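Local coordinates for protein pullulanase (Klebsiella oxytoca, PDB 2YOC) that hydrolyses alpha-1,6-glucosidic linkages in pullulan and related alpha-glucans, and is probably exported by a type 2 secretion system, at residues 168-181 with 223-237. Numbering follows the deposited sequence.
Sequences HWVDKNTLLWPGGQ and RFPHLSSYAAFKLPD
Y230 lies packed between P178 and L227 while its edge is turned to the face of H168, an edge-to-face pair with planes at 88° and centroids 5.7 Å apart. P178 CG sits over one face of the phenol ring, 3.8 Å from its centroid, in a CH-pi contact; L227 CD2 covers the opposite face and also stands over H168, 4.0 Å from the imidazole centroid. With CG anti to its carbonyl carbon (chi1 -68°), H168 reaches this cluster, and its NE2 is taken by the backbone carbonyl of E621. L176 and A232 share one face of the sheet, L176 adding CD1 against L227 CB and CD2 against A232 CB.

L175 and F233 lie on the opposite face, where F233 turns its ring edge to W177 O near CE1. L235 CD2 meets W169 CZ2 at 3.7 Å, the two side chains crossing at about a right angle.

Strands 174-176 and 232-234 run antiparallel, L175 N bonded to F233 O (3.0 Å), F233 N to L175 O (2.9 Å) and, just past the strand ends, W177 N to A231 O (2.8 Å). In this pullulanase N2 domain, backbone bonds thus set the register, apolar and aromatic groups pack beside them, and the buried imidazole keeps a polar partner.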
ATOM      1  N   HIS B 168      45.031 -12.779   0.565  1.00 59.45           N
ATOM      2  CA  HIS B 168      44.618 -12.499   1.931  1.00 59.94           C
ATOM      3  C   HIS B 168      45.013 -13.599   2.896  1.00 62.17           C
ATOM      4  O   HIS B 168      44.400 -14.673   2.902  1.00 61.32           O
ATOM      5  CB  HIS B 168      43.069 -12.320   1.971  1.00 61.23           C
ATOM      6  CG  HIS B 168      42.568 -11.094   1.274  1.00 66.22           C
ATOM      7  ND1 HIS B 168      41.903 -10.111   1.955  1.00 68.75           N
ATOM      8  CD2 HIS B 168      42.655 -10.734  -0.033  1.00 69.60           C
ATOM      9  CE1 HIS B 168      41.614  -9.180   1.056  1.00 68.75           C
ATOM     10  NE2 HIS B 168      42.066  -9.508  -0.151  1.00 69.22           N
ATOM     11  N   TRP B 169      46.009 -13.334   3.751  1.00 57.41           N
ATOM     12  CA  TRP B 169      46.378 -14.306   4.779  1.00 56.08           C
ATOM     13  C   TRP B 169      45.406 -14.029   5.965  1.00 57.76           C
ATOM     14  O   TRP B 169      45.572 -13.083   6.738  1.00 59.22           O
ATOM     15  CB  TRP B 169      47.850 -14.135   5.139  1.00 54.97           C
ATOM     16  CG  TRP B 169      48.473 -15.281   5.888  1.00 55.64           C
ATOM     17  CD1 TRP B 169      47.853 -16.391   6.392  1.00 57.95           C
ATOM     18  CD2 TRP B 169      49.862 -15.400   6.242  1.00 55.91           C
ATOM     19  NE1 TRP B 169      48.772 -17.195   7.041  1.00 57.71           N
ATOM     20  CE2 TRP B 169      50.014 -16.617   6.946  1.00 59.62           C
ATOM     21  CE3 TRP B 169      50.996 -14.608   6.004  1.00 57.11           C
ATOM     22  CZ2 TRP B 169      51.248 -17.042   7.434  1.00 59.79           C
ATOM     23  CZ3 TRP B 169      52.219 -15.047   6.468  1.00 59.42           C
ATOM     24  CH2 TRP B 169      52.332 -16.232   7.200  1.00 60.39           C
ATOM     25  N   VAL B 170      44.333 -14.791   6.005  1.00 50.24           N
ATOM     26  CA  VAL B 170      43.223 -14.645   6.936  1.00 47.99           C
ATOM     27  C   VAL B 170      43.331 -15.391   8.273  1.00 55.57           C
ATOM     28  O   VAL B 170      42.637 -15.049   9.229  1.00 56.11           O
ATOM     29  CB  VAL B 170      41.898 -14.893   6.216  1.00 48.09           C
ATOM     30  CG1 VAL B 170      41.697 -13.829   5.148  1.00 46.78           C
ATOM     31  CG2 VAL B 170      41.858 -16.298   5.610  1.00 47.88           C
ATOM     32  N   ASP B 171      44.164 -16.423   8.326  1.00 53.75           N
ATOM     33  CA  ASP B 171      44.442 -17.197   9.527  1.00 54.31           C
ATOM     34  C   ASP B 171      45.797 -17.887   9.345  1.00 58.56           C
ATOM     35  O   ASP B 171      46.288 -17.925   8.217  1.00 56.20           O
ATOM     36  CB  ASP B 171      43.302 -18.175   9.893  1.00 55.59           C
ATOM     37  CG  ASP B 171      43.150 -19.418   9.029  1.00 71.87           C
ATOM     38  OD1 ASP B 171      44.157 -20.110   8.798  1.00 74.68           O
ATOM     39  OD2 ASP B 171      42.005 -19.785   8.722  1.00 78.21           O
ATOM     40  N   LYS B 172      46.386 -18.432  10.444  1.00 55.80           N
ATOM     41  CA  LYS B 172      47.675 -19.121  10.462  1.00 55.92           C
ATOM     42  C   LYS B 172      47.873 -20.055   9.247  1.00 61.13           C
ATOM     43  O   LYS B 172      48.895 -19.969   8.569  1.00 61.85           O
ATOM     44  CB  LYS B 172      47.842 -19.908  11.772  1.00 58.04           C
ATOM     45  CG  LYS B 172      48.098 -19.068  13.036  1.00 72.22           C
ATOM     46  CD  LYS B 172      47.430 -19.708  14.297  1.00 75.98           C
ATOM     47  CE  LYS B 172      48.114 -19.379  15.608  1.00 86.60           C
ATOM     48  NZ  LYS B 172      47.233 -19.635  16.784  1.00101.06           N
ATOM     49  N   ASN B 173      46.863 -20.880   8.936  1.00 58.10           N
ATOM     50  CA  ASN B 173      46.876 -21.885   7.867  1.00 59.28           C
ATOM     51  C   ASN B 173      46.292 -21.484   6.482  1.00 65.49           C
ATOM     52  O   ASN B 173      46.569 -22.161   5.494  1.00 64.65           O
ATOM     53  CB  ASN B 173      46.100 -23.102   8.367  1.00 58.63           C
ATOM     54  CG  ASN B 173      46.698 -24.427   7.996  1.00 95.98           C
ATOM     55  OD1 ASN B 173      47.927 -24.595   7.868  1.00 93.24           O
ATOM     56  ND2 ASN B 173      45.836 -25.420   7.892  1.00 94.66           N
ATOM     57  N   THR B 174      45.450 -20.441   6.418  1.00 62.87           N
ATOM     58  CA  THR B 174      44.709 -20.087   5.210  1.00 61.79           C
ATOM     59  C   THR B 174      45.087 -18.805   4.481  1.00 65.18           C
ATOM     60  O   THR B 174      45.196 -17.736   5.078  1.00 65.84           O
ATOM     61  CB  THR B 174      43.214 -20.211   5.515  1.00 70.47           C
ATOM     62  OG1 THR B 174      42.980 -21.508   6.072  1.00 76.69           O
ATOM     63  CG2 THR B 174      42.341 -20.020   4.298  1.00 65.04           C
ATOM     64  N   LEU B 175      45.234 -18.926   3.166  1.00 60.86           N
ATOM     65  CA  LEU B 175      45.532 -17.819   2.274  1.00 60.40           C
ATOM     66  C   LEU B 175      44.426 -17.819   1.204  1.00 65.77           C
ATOM     67  O   LEU B 175      44.216 -18.836   0.514  1.00 66.28           O
ATOM     68  CB  LEU B 175      46.946 -17.994   1.674  1.00 60.64           C
ATOM     69  CG  LEU B 175      47.496 -16.998   0.631  1.00 65.17           C
ATOM     70  CD1 LEU B 175      47.042 -17.309  -0.756  1.00 64.50           C
ATOM     71  CD2 LEU B 175      47.279 -15.557   1.003  1.00 69.55           C
ATOM     72  N   LEU B 176      43.672 -16.700   1.121  1.00 60.85           N
ATOM     73  CA  LEU B 176      42.577 -16.569   0.154  1.00 59.25           C
ATOM     74  C   LEU B 176      43.036 -15.774  -1.027  1.00 67.33           C
ATOM     75  O   LEU B 176      43.579 -14.675  -0.861  1.00 67.21           O
ATOM     76  CB  LEU B 176      41.303 -15.959   0.751  1.00 57.09           C
ATOM     77  CG  LEU B 176      40.722 -16.641   1.982  1.00 59.46           C
ATOM     78  CD1 LEU B 176      39.655 -15.794   2.587  1.00 57.95           C
ATOM     79  CD2 LEU B 176      40.181 -18.019   1.664  1.00 59.85           C
ATOM     80  N   TRP B 177      42.884 -16.358  -2.226  1.00 66.10           N
ATOM     81  CA  TRP B 177      43.290 -15.709  -3.469  1.00 66.76           C
ATOM     82  C   TRP B 177      42.522 -16.226  -4.681  1.00 73.48           C
ATOM     83  O   TRP B 177      42.749 -17.361  -5.120  1.00 73.87           O
ATOM     84  CB  TRP B 177      44.807 -15.811  -3.688  1.00 65.67           C
ATOM     85  CG  TRP B 177      45.322 -15.026  -4.861  1.00 66.66           C
ATOM     86  CD1 TRP B 177      44.817 -13.858  -5.363  1.00 69.17           C
ATOM     87  CD2 TRP B 177      46.517 -15.298  -5.604  1.00 67.18           C
ATOM     88  NE1 TRP B 177      45.599 -13.411  -6.401  1.00 69.33           N
ATOM     89  CE2 TRP B 177      46.653 -14.278  -6.572  1.00 71.34           C
ATOM     90  CE3 TRP B 177      47.457 -16.348  -5.593  1.00 68.53           C
ATOM     91  CZ2 TRP B 177      47.698 -14.270  -7.509  1.00 70.93           C
ATOM     92  CZ3 TRP B 177      48.492 -16.331  -6.514  1.00 70.56           C
ATOM     93  CH2 TRP B 177      48.617 -15.293  -7.444  1.00 71.38           C
ATOM     94  N   PRO B 178      41.642 -15.388  -5.268  1.00 70.61           N
ATOM     95  CA  PRO B 178      40.933 -15.824  -6.492  1.00 71.30           C
ATOM     96  C   PRO B 178      41.882 -16.033  -7.707  1.00 75.68           C
ATOM     97  O   PRO B 178      41.618 -16.887  -8.564  1.00 75.18           O
ATOM     98  CB  PRO B 178      39.906 -14.706  -6.745  1.00 72.03           C
ATOM     99  CG  PRO B 178      40.006 -13.784  -5.584  1.00 75.51           C
ATOM    100  CD  PRO B 178      41.293 -14.006  -4.892  1.00 71.07           C
ATOM    101  N   GLY B 179      42.979 -15.272  -7.748  1.00 70.65           N
ATOM    102  CA  GLY B 179      43.960 -15.350  -8.820  1.00 70.77           C
ATOM    103  C   GLY B 179      44.676 -16.680  -8.950  1.00 74.30           C
ATOM    104  O   GLY B 179      45.145 -17.029 -10.030  1.00 74.56           O
ATOM    105  N   GLY B 180      44.786 -17.403  -7.851  1.00 70.78           N
ATOM    106  CA  GLY B 180      45.458 -18.692  -7.816  1.00 71.04           C
ATOM    107  C   GLY B 180      44.519 -19.859  -8.004  1.00 76.08           C
ATOM    108  O   GLY B 180      44.949 -21.013  -7.904  1.00 77.45           O
ATOM    109  N   GLN B 181      43.227 -19.575  -8.252  1.00 72.07           N
ATOM    110  CA  GLN B 181      42.183 -20.590  -8.454  1.00 72.16           C
ATOM    111  C   GLN B 181      42.462 -21.409  -9.723  1.00 78.38           C
ATOM    112  O   GLN B 181      42.689 -20.828 -10.797  1.00 79.91           O
ATOM    113  CB  GLN B 181      40.785 -19.933  -8.521  1.00 72.51           C
ATOM    114  CG  GLN B 181      39.667 -20.838  -9.008  1.00 70.20           C
ATOM    115  CD  GLN B 181      38.629 -21.038  -7.951  1.00 78.36           C
ATOM    116  OE1 GLN B 181      37.634 -20.275  -7.841  1.00 74.86           O
ATOM    117  NE2 GLN B 181      38.829 -22.092  -7.164  1.00 56.50           N
ATOM    118  N   ARG B 223      34.088 -14.349   9.948  1.00 63.36           N
ATOM    119  CA  ARG B 223      34.981 -13.224  10.097  1.00 62.57           C
ATOM    120  C   ARG B 223      35.025 -12.348   8.889  1.00 67.45           C
ATOM    121  O   ARG B 223      34.992 -11.131   9.033  1.00 68.24           O
ATOM    122  CB  ARG B 223      36.400 -13.727  10.364  1.00 63.09           C
ATOM    123  CG  ARG B 223      36.600 -14.403  11.696  1.00 64.54           C
ATOM    124  CD  ARG B 223      38.006 -14.917  11.776  1.00 66.07           C
ATOM    125  NE  ARG B 223      38.974 -13.840  12.016  1.00 72.10           N
ATOM    126  CZ  ARG B 223      40.279 -13.952  11.805  1.00 74.84           C
ATOM    127  NH1 ARG B 223      40.790 -15.086  11.322  1.00 47.39           N
ATOM    128  NH2 ARG B 223      41.090 -12.937  12.080  1.00 57.05           N
ATOM    129  N   PHE B 224      35.157 -12.957   7.690  1.00 64.87           N
ATOM    130  CA  PHE B 224      35.289 -12.215   6.447  1.00 63.93           C
ATOM    131  C   PHE B 224      34.271 -12.621   5.442  1.00 64.70           C
ATOM    132  O   PHE B 224      34.632 -13.215   4.434  1.00 64.56           O
ATOM    133  CB  PHE B 224      36.703 -12.393   5.903  1.00 66.45           C
ATOM    134  CG  PHE B 224      37.755 -12.059   6.919  1.00 67.36           C
ATOM    135  CD1 PHE B 224      37.899 -10.757   7.391  1.00 68.98           C
ATOM    136  CD2 PHE B 224      38.585 -13.049   7.427  1.00 69.38           C
ATOM    137  CE1 PHE B 224      38.871 -10.446   8.328  1.00 70.76           C
ATOM    138  CE2 PHE B 224      39.568 -12.739   8.365  1.00 72.79           C
ATOM    139  CZ  PHE B 224      39.704 -11.442   8.813  1.00 71.10           C
ATOM    140  N   PRO B 225      32.990 -12.271   5.660  1.00 60.96           N
ATOM    141  CA  PRO B 225      31.954 -12.663   4.692  1.00 60.23           C
ATOM    142  C   PRO B 225      32.214 -12.136   3.292  1.00 61.34           C
ATOM    143  O   PRO B 225      31.941 -12.843   2.331  1.00 60.60           O
ATOM    144  CB  PRO B 225      30.686 -12.081   5.295  1.00 61.88           C
ATOM    145  CG  PRO B 225      31.163 -10.974   6.205  1.00 66.64           C
ATOM    146  CD  PRO B 225      32.400 -11.517   6.785  1.00 62.34           C
ATOM    147  N   HIS B 226      32.840 -10.954   3.184  1.00 56.44           N
ATOM    148  CA  HIS B 226      33.174 -10.358   1.895  1.00 55.61           C
ATOM    149  C   HIS B 226      34.263 -11.154   1.113  1.00 57.44           C
ATOM    150  O   HIS B 226      34.548 -10.816  -0.039  1.00 56.79           O
ATOM    151  CB  HIS B 226      33.554  -8.870   2.066  1.00 56.60           C
ATOM    152  CG  HIS B 226      34.795  -8.666   2.874  1.00 60.83           C
ATOM    153  ND1 HIS B 226      34.857  -9.025   4.208  1.00 62.06           N
ATOM    154  CD2 HIS B 226      35.991  -8.151   2.505  1.00 63.33           C
ATOM    155  CE1 HIS B 226      36.075  -8.711   4.605  1.00 61.83           C
ATOM    156  NE2 HIS B 226      36.792  -8.176   3.623  1.00 62.68           N
ATOM    157  N   LEU B 227      34.886 -12.171   1.738  1.00 54.10           N
ATOM    158  CA  LEU B 227      35.914 -12.978   1.051  1.00 55.09           C
ATOM    159  C   LEU B 227      35.558 -14.466   0.960  1.00 60.67           C
ATOM    160  O   LEU B 227      36.300 -15.239   0.354  1.00 59.78           O
ATOM    161  CB  LEU B 227      37.343 -12.809   1.612  1.00 54.80           C
ATOM    162  CG  LEU B 227      37.778 -11.437   2.081  1.00 58.25           C
ATOM    163  CD1 LEU B 227      38.902 -11.570   3.065  1.00 58.94           C
ATOM    164  CD2 LEU B 227      38.163 -10.535   0.912  1.00 56.18           C
ATOM    165  N   SER B 228      34.414 -14.854   1.526  1.00 58.59           N
ATOM    166  CA  SER B 228      33.946 -16.246   1.564  1.00 59.64           C
ATOM    167  C   SER B 228      33.958 -16.971   0.210  1.00 64.51           C
ATOM    168  O   SER B 228      34.205 -18.179   0.189  1.00 64.03           O
ATOM    169  CB  SER B 228      32.580 -16.341   2.243  1.00 62.25           C
ATOM    170  OG  SER B 228      31.625 -15.570   1.535  1.00 67.56           O
ATOM    171  N   SER B 229      33.731 -16.229  -0.905  1.00 61.19           N
ATOM    172  CA  SER B 229      33.711 -16.753  -2.270  1.00 60.66           C
ATOM    173  C   SER B 229      35.129 -16.960  -2.833  1.00 63.92           C
ATOM    174  O   SER B 229      35.298 -17.739  -3.771  1.00 64.80           O
ATOM    175  CB  SER B 229      32.896 -15.834  -3.179  1.00 66.32           C
ATOM    176  OG  SER B 229      33.544 -14.603  -3.476  1.00 81.73           O
ATOM    177  N   TYR B 230      36.142 -16.273  -2.260  1.00 58.90           N
ATOM    178  CA  TYR B 230      37.557 -16.354  -2.663  1.00 58.49           C
ATOM    179  C   TYR B 230      38.145 -17.772  -2.515  1.00 62.37           C
ATOM    180  O   TYR B 230      37.815 -18.486  -1.549  1.00 60.09           O
ATOM    181  CB  TYR B 230      38.400 -15.401  -1.817  1.00 58.96           C
ATOM    182  CG  TYR B 230      38.311 -13.933  -2.165  1.00 59.23           C
ATOM    183  CD1 TYR B 230      37.113 -13.363  -2.581  1.00 60.37           C
ATOM    184  CD2 TYR B 230      39.403 -13.095  -1.994  1.00 60.38           C
ATOM    185  CE1 TYR B 230      37.021 -12.004  -2.879  1.00 60.04           C
ATOM    186  CE2 TYR B 230      39.335 -11.743  -2.319  1.00 61.55           C
ATOM    187  CZ  TYR B 230      38.134 -11.192  -2.743  1.00 65.07           C
ATOM    188  OH  TYR B 230      38.062  -9.842  -3.032  1.00 59.11           O
ATOM    189  N   ALA B 231      39.033 -18.155  -3.469  1.00 59.32           N
ATOM    190  CA  ALA B 231      39.713 -19.447  -3.519  1.00 59.27           C
ATOM    191  C   ALA B 231      40.637 -19.638  -2.312  1.00 65.14           C
ATOM    192  O   ALA B 231      41.570 -18.842  -2.114  1.00 64.42           O
ATOM    193  CB  ALA B 231      40.511 -19.565  -4.813  1.00 60.18           C
ATOM    194  N   ALA B 232      40.375 -20.703  -1.512  1.00 62.80           N
ATOM    195  CA  ALA B 232      41.153 -21.038  -0.308  1.00 63.60           C
ATOM    196  C   ALA B 232      42.351 -21.948  -0.582  1.00 67.44           C
ATOM    197  O   ALA B 232      42.238 -22.895  -1.363  1.00 66.07           O
ATOM    198  CB  ALA B 232      40.252 -21.662   0.758  1.00 64.00           C
ATOM    199  N   PHE B 233      43.494 -21.653   0.082  1.00 64.38           N
ATOM    200  CA  PHE B 233      44.738 -22.427  -0.005  1.00 64.69           C
ATOM    201  C   PHE B 233      45.325 -22.697   1.374  1.00 66.75           C
ATOM    202  O   PHE B 233      45.470 -21.770   2.174  1.00 64.89           O
ATOM    203  CB  PHE B 233      45.788 -21.725  -0.886  1.00 67.17           C
ATOM    204  CG  PHE B 233      45.295 -21.435  -2.279  1.00 68.46           C
ATOM    205  CD1 PHE B 233      44.641 -20.244  -2.566  1.00 71.41           C
ATOM    206  CD2 PHE B 233      45.459 -22.360  -3.302  1.00 70.09           C
ATOM    207  CE1 PHE B 233      44.177 -19.980  -3.860  1.00 71.13           C
ATOM    208  CE2 PHE B 233      44.996 -22.087  -4.588  1.00 71.72           C
ATOM    209  CZ  PHE B 233      44.351 -20.903  -4.852  1.00 68.73           C
ATOM    210  N   LYS B 234      45.667 -23.971   1.636  1.00 63.66           N
ATOM    211  CA  LYS B 234      46.264 -24.447   2.890  1.00 63.34           C
ATOM    212  C   LYS B 234      47.770 -24.244   2.833  1.00 68.94           C
ATOM    213  O   LYS B 234      48.391 -24.582   1.823  1.00 70.75           O
ATOM    214  CB  LYS B 234      45.930 -25.934   3.107  1.00 63.93           C
ATOM    215  CG  LYS B 234      46.115 -26.418   4.534  1.00 66.54           C
ATOM    216  CD  LYS B 234      46.002 -27.931   4.649  1.00 87.82           C
ATOM    217  CE  LYS B 234      45.954 -28.469   6.070  1.00113.97           C
ATOM    218  NZ  LYS B 234      44.640 -28.256   6.751  1.00124.35           N
ATOM    219  N   LEU B 235      48.359 -23.665   3.902  1.00 64.21           N
ATOM    220  CA  LEU B 235      49.812 -23.433   4.004  1.00 63.87           C
ATOM    221  C   LEU B 235      50.435 -24.718   4.526  1.00 66.73           C
ATOM    222  O   LEU B 235      49.736 -25.446   5.234  1.00 64.89           O
ATOM    223  CB  LEU B 235      50.118 -22.305   5.011  1.00 63.90           C
ATOM    224  CG  LEU B 235      50.361 -20.911   4.450  1.00 69.18           C
ATOM    225  CD1 LEU B 235      49.044 -20.151   4.271  1.00 68.91           C
ATOM    226  CD2 LEU B 235      51.270 -20.110   5.361  1.00 70.00           C
ATOM    227  N   PRO B 236      51.752 -25.001   4.280  1.00 64.83           N
ATOM    228  CA  PRO B 236      52.352 -26.221   4.854  1.00 65.08           C
ATOM    229  C   PRO B 236      52.334 -26.217   6.384  1.00 72.93           C
ATOM    230  O   PRO B 236      52.161 -25.156   7.000  1.00 71.54           O
ATOM    231  CB  PRO B 236      53.773 -26.216   4.292  1.00 66.80           C
ATOM    232  CG  PRO B 236      54.035 -24.838   3.899  1.00 70.41           C
ATOM    233  CD  PRO B 236      52.744 -24.256   3.469  1.00 65.48           C
ATOM    234  N   ASP B 237      52.456 -27.400   7.005  1.00 73.99           N
ATOM    235  CA  ASP B 237      52.448 -27.478   8.468  1.00 76.10           C
ATOM    236  C   ASP B 237      53.750 -26.977   9.099  1.00 84.33           C
ATOM    237  O   ASP B 237      53.730 -26.456  10.213  1.00 82.55           O
ATOM    238  CB  ASP B 237      52.052 -28.870   8.956  1.00 78.96           C
ATOM    239  CG  ASP B 237      50.649 -29.264   8.547  1.00 99.24           C
ATOM    240  OD1 ASP B 237      49.748 -28.380   8.570  1.00100.48           O
ATOM    241  OD2 ASP B 237      50.444 -30.452   8.208  1.00111.42           O
TER